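Local coordinates for protein spherulin-4 (Aspergillus clavatus, PDB 5C5G) that is a glycoside hydrolase of the spherulin-4 family that probably acts on galactosaminogalactan, the N-acetylgalactosamine-containing polysaccharide of the fungal cell wall, at residues G75-T80 with E94-W99; S87-D92 with R131-V136; P50-D55 with P100-N105; G21-L26 with V40-G45. One frame throughout, in Å; residues are numbered along the deposited sequence.

Contact 1: G75-T80 with E94-W99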
loop_
_atom_site.group_PDB
_atom_site.type_symbol
_atom_site.label_atom_id
_atom_site.label_comp_id
_atom_site.label_asym_id
_atom_site.label_seq_id
_atom_site.Cartn_x
_atom_site.Cartn_y
_atom_site.Cartn_z
ATOM N N GLY A 75 1.511 -0.859 8.724
ATOM C CA GLY A 75 2.847 -1.363 9.010
ATOM C C GLY A 75 3.249 -2.485 8.059
ATOM O O GLY A 75 2.497 -3.453 7.906
ATOM N N TYR A 76 4.427 -2.385 7.456
ATOM C CA TYR A 76 4.968 -3.426 6.585
ATOM C C TYR A 76 5.395 -4.650 7.389
ATOM O O TYR A 76 6.159 -4.518 8.353
ATOM C CB TYR A 76 6.179 -2.859 5.838
ATOM C CG TYR A 76 6.907 -3.832 4.941
ATOM C CD1 TYR A 76 7.738 -4.811 5.471
ATOM C CD2 TYR A 76 6.810 -3.729 3.564
ATOM C CE1 TYR A 76 8.411 -5.693 4.655
ATOM C CE2 TYR A 76 7.486 -4.603 2.736
ATOM C CZ TYR A 76 8.275 -5.593 3.286
ATOM O OH TYR A 76 8.953 -6.478 2.477
ATOM N N VAL A 77 4.933 -5.829 6.976
ATOM C CA VAL A 77 5.369 -7.090 7.573
ATOM C C VAL A 77 5.646 -8.087 6.459
ATOM O O VAL A 77 4.780 -8.329 5.605
ATOM C CB VAL A 77 4.303 -7.667 8.528
ATOM C CG1 VAL A 77 4.755 -9.025 9.086
ATOM C CG2 VAL A 77 4.022 -6.700 9.671
ATOM N N ALA A 78 6.833 -8.678 6.452
ATOM C CA ALA A 78 7.177 -9.665 5.441
ATOM C C ALA A 78 6.629 -11.045 5.789
ATOM O O ALA A 78 6.622 -11.428 6.961
ATOM C CB ALA A 78 8.690 -9.750 5.294
ATOM N N THR A 79 6.198 -11.811 4.780
ATOM C CA THR A 79 5.772 -13.191 5.008
ATOM C C THR A 79 6.598 -14.224 4.258
ATOM O O THR A 79 6.395 -15.406 4.459
ATOM C CB THR A 79 4.288 -13.427 4.667
ATOM O OG1 THR A 79 4.116 -13.483 3.243
ATOM C CG2 THR A 79 3.398 -12.358 5.248
ATOM N N THR A 80 7.500 -13.783 3.380
ATOM C CA THR A 80 8.343 -14.710 2.611
ATOM C C THR A 80 7.525 -15.820 1.946
ATOM O O THR A 80 7.833 -17.007 2.069
ATOM C CB THR A 80 9.459 -15.342 3.484
ATOM O OG1 THR A 80 9.920 -14.380 4.434
ATOM C CG2 THR A 80 10.631 -15.793 2.598
ATOM N N GLU A 94 2.393 -7.428 16.272
ATOM C CA GLU A 94 2.206 -6.983 17.649
ATOM C C GLU A 94 3.110 -5.812 18.003
ATOM O O GLU A 94 2.764 -4.982 18.833
ATOM C CB GLU A 94 2.407 -8.150 18.610
ATOM C CG GLU A 94 1.256 -9.146 18.481
ATOM C CD GLU A 94 1.367 -10.333 19.395
ATOM O OE1 GLU A 94 2.444 -10.526 19.996
ATOM O OE2 GLU A 94 0.359 -11.070 19.509
ATOM N N THR A 95 4.276 -5.748 17.392
ATOM C CA THR A 95 5.200 -4.642 17.627
ATOM C C THR A 95 4.566 -3.349 17.127
ATOM O O THR A 95 4.483 -2.365 17.857
ATOM C CB THR A 95 6.561 -4.913 16.948
ATOM O OG1 THR A 95 7.152 -6.098 17.512
ATOM C CG2 THR A 95 7.514 -3.764 17.163
ATOM N N TYR A 96 4.093 -3.335 15.886
ATOM C CA TYR A 96 3.384 -2.151 15.394
ATOM C C TYR A 96 2.190 -1.818 16.278
ATOM O O TYR A 96 1.940 -0.644 16.594
ATOM C CB TYR A 96 2.866 -2.366 13.977
ATOM C CG TYR A 96 3.882 -2.321 12.854
ATOM C CD1 TYR A 96 4.577 -1.162 12.534
ATOM C CD2 TYR A 96 4.130 -3.455 12.097
ATOM C CE1 TYR A 96 5.477 -1.129 11.496
ATOM C CE2 TYR A 96 5.022 -3.443 11.062
ATOM C CZ TYR A 96 5.700 -2.270 10.750
ATOM O OH TYR A 96 6.607 -2.197 9.728
ATOM N N ALA A 97 1.420 -2.831 16.655
ATOM C CA ALA A 97 0.216 -2.583 17.423
ATOM C C ALA A 97 0.511 -1.917 18.758
ATOM O O ALA A 97 -0.294 -1.136 19.241
ATOM C CB ALA A 97 -0.529 -3.872 17.659
ATOM N N ALA A 98 1.656 -2.252 19.355
ATOM C CA ALA A 98 2.009 -1.732 20.667
ATOM C C ALA A 98 2.658 -0.368 20.598
ATOM O O ALA A 98 2.884 0.238 21.638
ATOM C CB ALA A 98 2.910 -2.710 21.411
ATOM N N TRP A 99 2.949 0.135 19.399
ATOM C CA TRP A 99 3.585 1.442 19.267
ATOM C C TRP A 99 2.951 2.569 20.107
ATOM O O TRP A 99 3.670 3.288 20.791
ATOM C CB TRP A 99 3.657 1.862 17.795
ATOM C CG TRP A 99 4.826 1.318 17.026
ATOM C CD1 TRP A 99 5.807 0.493 17.473
ATOM C CD2 TRP A 99 5.139 1.609 15.660
ATOM N NE1 TRP A 99 6.726 0.250 16.472
ATOM C CE2 TRP A 99 6.332 0.929 15.347
ATOM C CE3 TRP A 99 4.523 2.387 14.672
ATOM C CZ2 TRP A 99 6.934 1.016 14.085
ATOM C CZ3 TRP A 99 5.118 2.472 13.428
ATOM C CH2 TRP A 99 6.314 1.794 13.150
#
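Tyr96 lays the face of its ring over the backbone of Gly75. The alpha carbon of Gly75 stands 3.5 Å from the centroid of the Tyr96 ring, almost along the ring normal, a CH-pi contact in which CA touches almost the centre of the ring. Gly75 has no side chain, and this lets the ring lie directly on CA. The phenol points obliquely across the strand, and Tyr96 OH donates a hydrogen bond of 2.7 Å to Tyr76 O. That carbonyl lies at the ring edge; the hydroxyl meets it at a C=O...O angle of 126° and tilts slightly from the carbonyl plane, and face and hydroxyl make a pair of contacts that probably limits the ring's rotation. At another point of the edge Val77 CG2 comes to 3.7 Å from Tyr96 CE2, the two side chains sliding past each other in opposite directions.

Strand 71-78 and helix 86-103 are the first two elements of a beta-alpha-beta unit of the eight-stranded (beta/alpha) barrel, and the short segments run nearly antiparallel, at 164°. Tyr96 is the helix residue that bridges the 9.3 Å between their axes. On the helix side Trp99 backs it up, with Tyr96 CD1 over one face of the indole. The side chain of Tyr76 takes the other course: with CG anti to the backbone N (chi1 177°), its ring leads away from the helix and its OH hydrogen-bonds Asp116 OD2. Tyr76 and Asp116 both bind N-acetyl-D-galactosamine, so the carbonyl held by Tyr96 belongs to a residue of the sugar site.

Contact 2: S87-D92 with R131-V136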
loop_
_atom_site.group_PDB
_atom_site.type_symbol
_atom_site.label_atom_id
_atom_site.label_comp_id
_atom_site.label_asym_id
_atom_site.label_seq_id
_atom_site.Cartn_x
_atom_site.Cartn_y
_atom_site.Cartn_z
ATOM N N SER A 87 4.929 -17.223 14.025
ATOM C CA SER A 87 5.195 -16.543 15.284
ATOM C C SER A 87 6.050 -15.289 15.073
ATOM O O SER A 87 5.904 -14.312 15.805
ATOM C CB SER A 87 5.862 -17.483 16.292
ATOM O OG SER A 87 7.157 -17.856 15.860
ATOM N N GLU A 88 6.920 -15.308 14.066
ATOM C CA GLU A 88 7.759 -14.151 13.765
ATOM C C GLU A 88 6.933 -13.076 13.077
ATOM O O GLU A 88 7.073 -11.885 13.354
ATOM C CB GLU A 88 8.949 -14.566 12.901
ATOM C CG GLU A 88 9.908 -15.494 13.636
ATOM C CD GLU A 88 10.947 -16.125 12.731
ATOM O OE1 GLU A 88 11.192 -15.590 11.630
ATOM O OE2 GLU A 88 11.517 -17.163 13.130
ATOM N N VAL A 89 6.041 -13.498 12.194
ATOM C CA VAL A 89 5.120 -12.564 11.567
ATOM C C VAL A 89 4.263 -11.900 12.652
ATOM O O VAL A 89 4.079 -10.684 12.666
ATOM C CB VAL A 89 4.234 -13.274 10.535
ATOM C CG1 VAL A 89 3.220 -12.330 9.959
ATOM C CG2 VAL A 89 5.087 -13.863 9.417
ATOM N N ARG A 90 3.753 -12.697 13.579
ATOM C CA ARG A 90 2.934 -12.171 14.652
ATOM C C ARG A 90 3.716 -11.198 15.536
ATOM O O ARG A 90 3.171 -10.188 15.968
ATOM C CB ARG A 90 2.353 -13.302 15.476
ATOM C CG ARG A 90 1.473 -12.824 16.589
ATOM C CD ARG A 90 0.574 -13.927 17.078
ATOM N NE ARG A 90 -0.456 -13.403 17.965
ATOM C CZ ARG A 90 -1.608 -14.014 18.217
ATOM N NH1 ARG A 90 -1.885 -15.175 17.645
ATOM N NH2 ARG A 90 -2.486 -13.457 19.040
ATOM N N ARG A 91 4.983 -11.493 15.822
ATOM C CA ARG A 91 5.795 -10.559 16.604
ATOM C C ARG A 91 5.805 -9.198 15.922
ATOM O O ARG A 91 5.657 -8.158 16.572
ATOM C CB ARG A 91 7.223 -11.074 16.795
ATOM C CG ARG A 91 8.144 -10.084 17.500
ATOM C CD ARG A 91 8.856 -9.146 16.531
ATOM N NE ARG A 91 9.655 -8.167 17.253
ATOM C CZ ARG A 91 10.193 -7.092 16.692
ATOM N NH1 ARG A 91 10.902 -6.252 17.427
ATOM N NH2 ARG A 91 10.049 -6.875 15.393
ATOM N N ASP A 92 5.958 -9.175 14.611
ATOM C CA ASP A 92 6.023 -7.906 13.909
ATOM C C ASP A 92 4.676 -7.180 13.974
ATOM O O ASP A 92 4.618 -5.968 14.200
ATOM C CB ASP A 92 6.460 -8.090 12.452
ATOM C CG ASP A 92 7.923 -8.437 12.311
ATOM O OD1 ASP A 92 8.693 -8.302 13.287
ATOM O OD2 ASP A 92 8.315 -8.855 11.198
ATOM N N ARG A 131 -5.527 -16.532 6.710
ATOM C CA ARG A 131 -6.718 -16.240 7.505
ATOM C C ARG A 131 -6.364 -15.998 8.968
ATOM O O ARG A 131 -6.934 -15.112 9.624
ATOM C CB ARG A 131 -7.740 -17.373 7.381
ATOM C CG ARG A 131 -8.510 -17.357 6.056
ATOM C CD ARG A 131 -9.281 -18.672 5.798
ATOM N NE ARG A 131 -10.338 -19.006 6.769
ATOM C CZ ARG A 131 -11.566 -18.494 6.755
ATOM N NH1 ARG A 131 -11.892 -17.571 5.861
ATOM N NH2 ARG A 131 -12.470 -18.893 7.648
ATOM N N GLU A 132 -5.425 -16.781 9.488
ATOM C CA GLU A 132 -4.961 -16.568 10.849
ATOM C C GLU A 132 -4.342 -15.181 10.995
ATOM O O GLU A 132 -4.590 -14.481 11.976
ATOM C CB GLU A 132 -3.956 -17.642 11.280
ATOM C CG GLU A 132 -3.462 -17.427 12.702
ATOM C CD GLU A 132 -2.733 -18.605 13.302
ATOM O OE1 GLU A 132 -2.744 -19.701 12.706
ATOM O OE2 GLU A 132 -2.155 -18.424 14.394
ATOM N N LEU A 133 -3.536 -14.773 10.032
ATOM C CA LEU A 133 -2.938 -13.448 10.089
ATOM C C LEU A 133 -3.981 -12.354 10.094
ATOM O O LEU A 133 -3.830 -11.374 10.821
ATOM C CB LEU A 133 -1.951 -13.232 8.950
ATOM C CG LEU A 133 -0.679 -14.074 9.041
ATOM C CD1 LEU A 133 0.231 -13.720 7.871
ATOM C CD2 LEU A 133 0.062 -13.910 10.377
ATOM N N THR A 134 -5.021 -12.495 9.290
ATOM C CA THR A 134 -6.099 -11.522 9.312
ATOM C C THR A 134 -6.781 -11.496 10.674
ATOM O O THR A 134 -7.083 -10.418 11.200
ATOM C CB THR A 134 -7.072 -11.767 8.153
ATOM O OG1 THR A 134 -6.394 -11.367 6.966
ATOM C CG2 THR A 134 -8.341 -10.943 8.293
ATOM N N ASP A 135 -7.027 -12.664 11.259
ATOM C CA ASP A 135 -7.604 -12.709 12.600
ATOM C C ASP A 135 -6.730 -11.981 13.616
ATOM O O ASP A 135 -7.226 -11.278 14.488
ATOM C CB ASP A 135 -7.821 -14.164 13.046
ATOM C CG ASP A 135 -9.012 -14.824 12.372
ATOM O OD1 ASP A 135 -9.825 -14.119 11.735
ATOM O OD2 ASP A 135 -9.139 -16.058 12.505
ATOM N N VAL A 136 -5.425 -12.157 13.507
ATOM C CA VAL A 136 -4.504 -11.469 14.400
ATOM C C VAL A 136 -4.595 -9.959 14.218
ATOM O O VAL A 136 -4.702 -9.208 15.194
ATOM C CB VAL A 136 -3.050 -11.951 14.207
ATOM C CG1 VAL A 136 -2.079 -11.120 15.049
ATOM C CG2 VAL A 136 -2.929 -13.419 14.574
#
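Val89 and Leu133 meet through their methyl groups, Val89 CG1 lying 3.6 Å from Leu133 CD2 and a little farther from CD1. The two side chains cross at about a right angle, with the one valine methyl set against both branches of the leucine fork. Beside this buried pair, Arg90 reaches across to Val136. Its guanidinium turns a face to the valine: Val136 CG2 is 3.6 Å above the plane, offset toward the rim, and is nearest to Arg90 NH1 at 3.7 Å. Val136 CG1 sits 4.0 Å from Arg90 NE.

What carries the arginine over is its extended chain, with CG anti to the backbone N (chi1 -179°). Its NE forms a salt bridge with Glu94 OE2, one turn on in the same helix, which probably helps hold the guanidinium in place over Val136. Glu132 OE2 comes only to 4.6 Å from Arg90 NH1, too far for a bond, though its charge probably adds a mild attraction.

Helices 86-103 and 124-139 are joined here on the outside of the barrel. Ile93 extends the apolar patch to Leu133 and Val136, while Val89 and Leu133 both rest on Phe115 of strand 112-116, and Val89 also on Val77 of strand 71-78.

Contact 3: P50-D55 with P100-N105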
loop_
_atom_site.group_PDB
_atom_site.type_symbol
_atom_site.label_atom_id
_atom_site.label_comp_id
_atom_site.label_asym_id
_atom_site.label_seq_id
_atom_site.Cartn_x
_atom_site.Cartn_y
_atom_site.Cartn_z
ATOM N N PRO A 50 14.074 -4.129 15.162
ATOM C CA PRO A 50 14.384 -5.084 16.224
ATOM C C PRO A 50 13.965 -4.638 17.620
ATOM O O PRO A 50 14.140 -5.398 18.557
ATOM C CB PRO A 50 15.909 -5.176 16.149
ATOM C CG PRO A 50 16.343 -3.861 15.621
ATOM C CD PRO A 50 15.276 -3.460 14.638
ATOM N N GLU A 51 13.480 -3.404 17.771
ATOM C CA GLU A 51 13.078 -2.884 19.076
ATOM C C GLU A 51 11.589 -2.554 19.086
ATOM O O GLU A 51 10.928 -2.637 18.079
ATOM C CB GLU A 51 13.903 -1.638 19.428
ATOM C CG GLU A 51 15.387 -1.906 19.448
ATOM C CD GLU A 51 16.203 -0.731 19.913
ATOM O OE1 GLU A 51 15.640 0.336 20.245
ATOM O OE2 GLU A 51 17.424 -0.877 19.917
ATOM N N ALA A 52 11.099 -2.159 20.250
ATOM C CA ALA A 52 9.671 -1.906 20.419
ATOM C C ALA A 52 9.221 -0.661 19.679
ATOM O O ALA A 52 8.049 -0.557 19.303
ATOM C CB ALA A 52 9.325 -1.785 21.895
ATOM N N LEU A 53 10.135 0.278 19.467
ATOM C CA LEU A 53 9.852 1.493 18.724
ATOM C C LEU A 53 10.873 1.668 17.619
ATOM O O LEU A 53 11.984 1.154 17.715
ATOM C CB LEU A 53 9.893 2.708 19.638
ATOM C CG LEU A 53 8.809 2.707 20.711
ATOM C CD1 LEU A 53 9.047 3.847 21.672
ATOM C CD2 LEU A 53 7.425 2.824 20.111
ATOM N N PRO A 54 10.502 2.370 16.555
ATOM C CA PRO A 54 11.451 2.698 15.497
ATOM C C PRO A 54 12.292 3.894 15.921
ATOM O O PRO A 54 12.183 4.370 17.062
ATOM C CB PRO A 54 10.533 3.042 14.331
ATOM C CG PRO A 54 9.378 3.703 14.999
ATOM C CD PRO A 54 9.183 2.962 16.302
ATOM N N ASP A 55 13.170 4.366 15.038
ATOM C CA ASP A 55 14.110 5.403 15.436
ATOM C C ASP A 55 13.444 6.773 15.586
ATOM O O ASP A 55 12.251 6.924 15.338
ATOM C CB ASP A 55 15.352 5.398 14.532
ATOM C CG ASP A 55 15.133 6.019 13.166
ATOM O OD1 ASP A 55 14.209 6.831 12.964
ATOM O OD2 ASP A 55 15.979 5.725 12.286
ATOM N N PRO A 100 1.621 2.754 20.048
ATOM C CA PRO A 100 1.059 3.906 20.770
ATOM C C PRO A 100 1.162 3.749 22.278
ATOM O O PRO A 100 1.367 4.746 22.975
ATOM C CB PRO A 100 -0.404 3.942 20.309
ATOM C CG PRO A 100 -0.656 2.610 19.706
ATOM C CD PRO A 100 0.640 2.140 19.143
ATOM N N THR A 101 1.076 2.523 22.784
ATOM C CA THR A 101 1.194 2.314 24.225
ATOM C C THR A 101 2.659 2.357 24.667
ATOM O O THR A 101 2.983 2.929 25.701
ATOM C CB THR A 101 0.530 1.009 24.670
ATOM O OG1 THR A 101 1.017 -0.080 23.893
ATOM C CG2 THR A 101 -0.958 1.100 24.491
ATOM N N GLN A 102 3.556 1.790 23.869
ATOM C CA GLN A 102 4.981 1.796 24.198
ATOM C C GLN A 102 5.547 3.210 24.208
ATOM O O GLN A 102 6.466 3.501 24.965
ATOM C CB GLN A 102 5.763 0.933 23.206
ATOM C CG GLN A 102 5.507 -0.547 23.383
ATOM C CD GLN A 102 6.370 -1.171 24.458
ATOM O OE1 GLN A 102 7.229 -0.516 25.047
ATOM N NE2 GLN A 102 6.142 -2.442 24.719
ATOM N N SER A 103 5.008 4.075 23.356
ATOM C CA SER A 103 5.492 5.447 23.237
ATOM C C SER A 103 4.699 6.452 24.067
ATOM O O SER A 103 5.131 7.586 24.226
ATOM C CB SER A 103 5.417 5.893 21.780
ATOM O OG SER A 103 4.070 5.961 21.335
ATOM N N SER A 104 3.543 6.038 24.575
ATOM C CA SER A 104 2.577 6.964 25.187
ATOM C C SER A 104 2.212 8.095 24.222
ATOM O O SER A 104 1.987 9.229 24.630
ATOM C CB SER A 104 3.091 7.544 26.518
ATOM O OG SER A 104 3.201 6.547 27.525
ATOM N N ASN A 105 2.160 7.773 22.936
ATOM C CA ASN A 105 1.776 8.725 21.903
ATOM C C ASN A 105 0.721 8.070 21.039
ATOM O O ASN A 105 1.009 7.182 20.244
ATOM C CB ASN A 105 2.986 9.128 21.060
ATOM C CG ASN A 105 2.657 10.185 20.016
ATOM O OD1 ASN A 105 1.494 10.452 19.716
ATOM N ND2 ASN A 105 3.690 10.782 19.448
#
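The C-terminal end of helix 86-103, closed by a Schellman motif, meets the loop that leads from strand 38-42 to helix 56-66. Leu53 brings the loop to the helix: its CD2 lies 4.0 Å from Gln102 CB and equally far from Ser103 CB, so a single methyl rests on two consecutive residues. The other branch, CD1, comes to 4.2 Å from Ser103 CB. Next to it Ala52 CB approaches the amide end of Gln102, 4.0 Å from CD. That end is brought over by a bend in the glutamine chain at chi2 (-84°), and the contact is loose and without hydrogen bonds between the segments.

Ser103 turns its methylene to the leucine and its hydroxyl back to the helix, where OG is hydrogen-bonded to Trp99 O and also accepts a weak bond from Asn105 N. In the Schellman motif, Ser104 has positive phi, and weak bonds run from Asn105 N to Pro100 O and from Ser104 N to Thr101 O.

This is a surface contact, away from the sugar site. Around it, Leu53 and Pro54 pack on Trp99 of helix 86-103, Leu53 and Ser103 share Leu108 of the loop before strand 112-116, and Asp55 caps the start of helix 56-66.

Contact 4: G21-L26 with V40-G45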
loop_
_atom_site.group_PDB
_atom_site.type_symbol
_atom_site.label_atom_id
_atom_site.label_comp_id
_atom_site.label_asym_id
_atom_site.label_seq_id
_atom_site.Cartn_x
_atom_site.Cartn_y
_atom_site.Cartn_z
ATOM N N GLY A 21 12.168 16.702 6.401
ATOM C CA GLY A 21 11.754 17.163 5.090
ATOM C C GLY A 21 11.486 16.074 4.065
ATOM O O GLY A 21 10.835 16.338 3.048
ATOM N N ALA A 22 11.930 14.842 4.322
ATOM C CA ALA A 22 11.877 13.805 3.298
ATOM C C ALA A 22 10.457 13.429 2.898
ATOM O O ALA A 22 10.216 13.036 1.756
ATOM C CB ALA A 22 12.636 12.563 3.741
ATOM N N TRP A 23 9.523 13.488 3.843
ATOM C CA TRP A 23 8.142 13.124 3.574
ATOM C C TRP A 23 7.283 14.321 3.157
ATOM O O TRP A 23 6.083 14.153 2.918
ATOM C CB TRP A 23 7.549 12.408 4.787
ATOM C CG TRP A 23 8.085 11.026 4.995
ATOM C CD1 TRP A 23 9.011 10.377 4.241
ATOM C CD2 TRP A 23 7.704 10.120 6.030
ATOM N NE1 TRP A 23 9.229 9.109 4.741
ATOM C CE2 TRP A 23 8.439 8.929 5.842
ATOM C CE3 TRP A 23 6.809 10.198 7.101
ATOM C CZ2 TRP A 23 8.304 7.826 6.682
ATOM C CZ3 TRP A 23 6.673 9.098 7.934
ATOM C CH2 TRP A 23 7.420 7.932 7.721
ATOM N N ASP A 24 7.896 15.494 3.020
ATOM C CA ASP A 24 7.153 16.696 2.677
ATOM C C ASP A 24 6.339 16.560 1.393
ATOM O O ASP A 24 5.215 17.035 1.345
ATOM C CB ASP A 24 8.083 17.907 2.553
ATOM C CG ASP A 24 8.526 18.475 3.905
ATOM O OD1 ASP A 24 8.226 17.889 4.964
ATOM O OD2 ASP A 24 9.187 19.532 3.900
ATOM N N PRO A 25 6.882 15.910 0.349
ATOM C CA PRO A 25 6.065 15.841 -0.872
ATOM C C PRO A 25 4.784 15.040 -0.685
ATOM O O PRO A 25 3.804 15.282 -1.395
ATOM C CB PRO A 25 6.992 15.150 -1.875
ATOM C CG PRO A 25 8.365 15.476 -1.403
ATOM C CD PRO A 25 8.251 15.438 0.108
ATOM N N LEU A 26 4.779 14.109 0.261
ATOM C CA LEU A 26 3.572 13.374 0.578
ATOM C C LEU A 26 2.651 14.237 1.431
ATOM O O LEU A 26 1.445 14.346 1.157
ATOM C CB LEU A 26 3.894 12.053 1.288
ATOM C CG LEU A 26 2.679 11.300 1.832
ATOM C CD1 LEU A 26 1.702 10.931 0.739
ATOM C CD2 LEU A 26 3.128 10.056 2.561
ATOM N N VAL A 40 -0.940 4.428 3.218
ATOM C CA VAL A 40 0.484 4.710 3.278
ATOM C C VAL A 40 1.173 3.599 4.050
ATOM O O VAL A 40 0.914 3.402 5.232
ATOM C CB VAL A 40 0.715 6.064 3.945
ATOM C CG1 VAL A 40 2.205 6.362 4.065
ATOM C CG2 VAL A 40 -0.003 7.176 3.183
ATOM N N VAL A 41 2.056 2.868 3.380
ATOM C CA VAL A 41 2.786 1.794 4.040
ATOM C C VAL A 41 4.094 2.341 4.564
ATOM O O VAL A 41 4.890 2.902 3.801
ATOM C CB VAL A 41 3.098 0.653 3.077
ATOM C CG1 VAL A 41 3.795 -0.469 3.804
ATOM C CG2 VAL A 41 1.816 0.158 2.401
ATOM N N ILE A 42 4.333 2.170 5.843
ATOM C CA ILE A 42 5.629 2.548 6.401
ATOM C C ILE A 42 6.382 1.277 6.786
ATOM O O ILE A 42 5.801 0.217 7.081
ATOM C CB ILE A 42 5.509 3.566 7.524
ATOM C CG1 ILE A 42 4.596 3.033 8.588
ATOM C CG2 ILE A 42 4.955 4.928 6.996
ATOM C CD1 ILE A 42 5.263 2.199 9.645
ATOM N N ASN A 43 7.693 1.393 6.763
ATOM C CA ASN A 43 8.557 0.231 6.722
ATOM C C ASN A 43 9.928 0.590 7.279
ATOM O O ASN A 43 10.858 0.845 6.531
ATOM C CB ASN A 43 8.644 -0.232 5.268
ATOM C CG ASN A 43 9.461 -1.462 5.089
ATOM O OD1 ASN A 43 9.823 -2.135 6.057
ATOM N ND2 ASN A 43 9.767 -1.782 3.842
ATOM N N PRO A 44 10.058 0.592 8.602
ATOM C CA PRO A 44 11.347 0.982 9.177
ATOM C C PRO A 44 12.529 0.104 8.756
ATOM O O PRO A 44 13.611 0.636 8.538
ATOM C CB PRO A 44 11.082 0.905 10.677
ATOM C CG PRO A 44 9.610 1.216 10.798
ATOM C CD PRO A 44 8.993 0.528 9.615
ATOM N N GLY A 45 12.335 -1.199 8.625
ATOM C CA GLY A 45 13.430 -2.098 8.286
ATOM C C GLY A 45 12.912 -3.470 7.883
ATOM O O GLY A 45 13.144 -4.456 8.577
#
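Trp23, just before helix 24-32, and Leu26, in its first turn, both reach to the outer side of strand 38-42, the second strand of a beta-alpha-beta unit in the (beta/alpha) barrel. The tryptophan makes the longer reach, since its alpha carbon is 11.2 Å from that of Ile42. From CB, which points toward the strand, CG is set anti to the carbonyl carbon (chi1 -72°), and the indole extends across the gap. Part way along, NE1 faces Val16 and is hydrogen-bonded to its O, a tie that probably restrains the turn of the ring. The six-membered ring carries on to CH2, the far corner, which is the atom that meets the strand: it lies 4.0 Å from Ile42 CG2. The two side chains cross at about a right angle, and the methyl comes to the indole obliquely. Ile42 offers this methyl because CG1, between the backbone N and the carbonyl carbon (chi1 56°), takes the rest of the chain elsewhere, toward Tyr96 and Trp99 of helix 86-103.

Around the indole, Glu61, Ile62 and Leu65 of helix 56-66 make further contacts, so Trp23 lies between helix 56-66 and strand 38-42. A type I turn from Gly21 to Asp24, closed by Asp24 N to Gly21 O at 3.1 Å, delivers the chain into helix 24-32 with Trp23 third in the turn. Leu65 also touches Leu26, whose side chain meets Val40 tip to tip, Leu26 CD2 standing 4.1 Å from Val40 CG1.

Overall arrangement
Contacts 1, 2 and 4 are buried and contact 3 lies at the surface. Helix 86-103 takes part in the first three: its early turns in contact 2, its middle in contact 1, its end in contact 3. Contacts 1 and 4 each join a helix to a barrel strand, and those strands are neighbours, linked where Tyr76 N lies 3.0 Å from Ile42 O, a probable hydrogen bond. Contact 1 alone has a hydrogen bond between its segments and holds a sugar-site residue; contact 4 is wholly apolar. Contact 2 joins two helices by methyl groups and an arginine face, and contact 3 a loop to a helix end by loose packing.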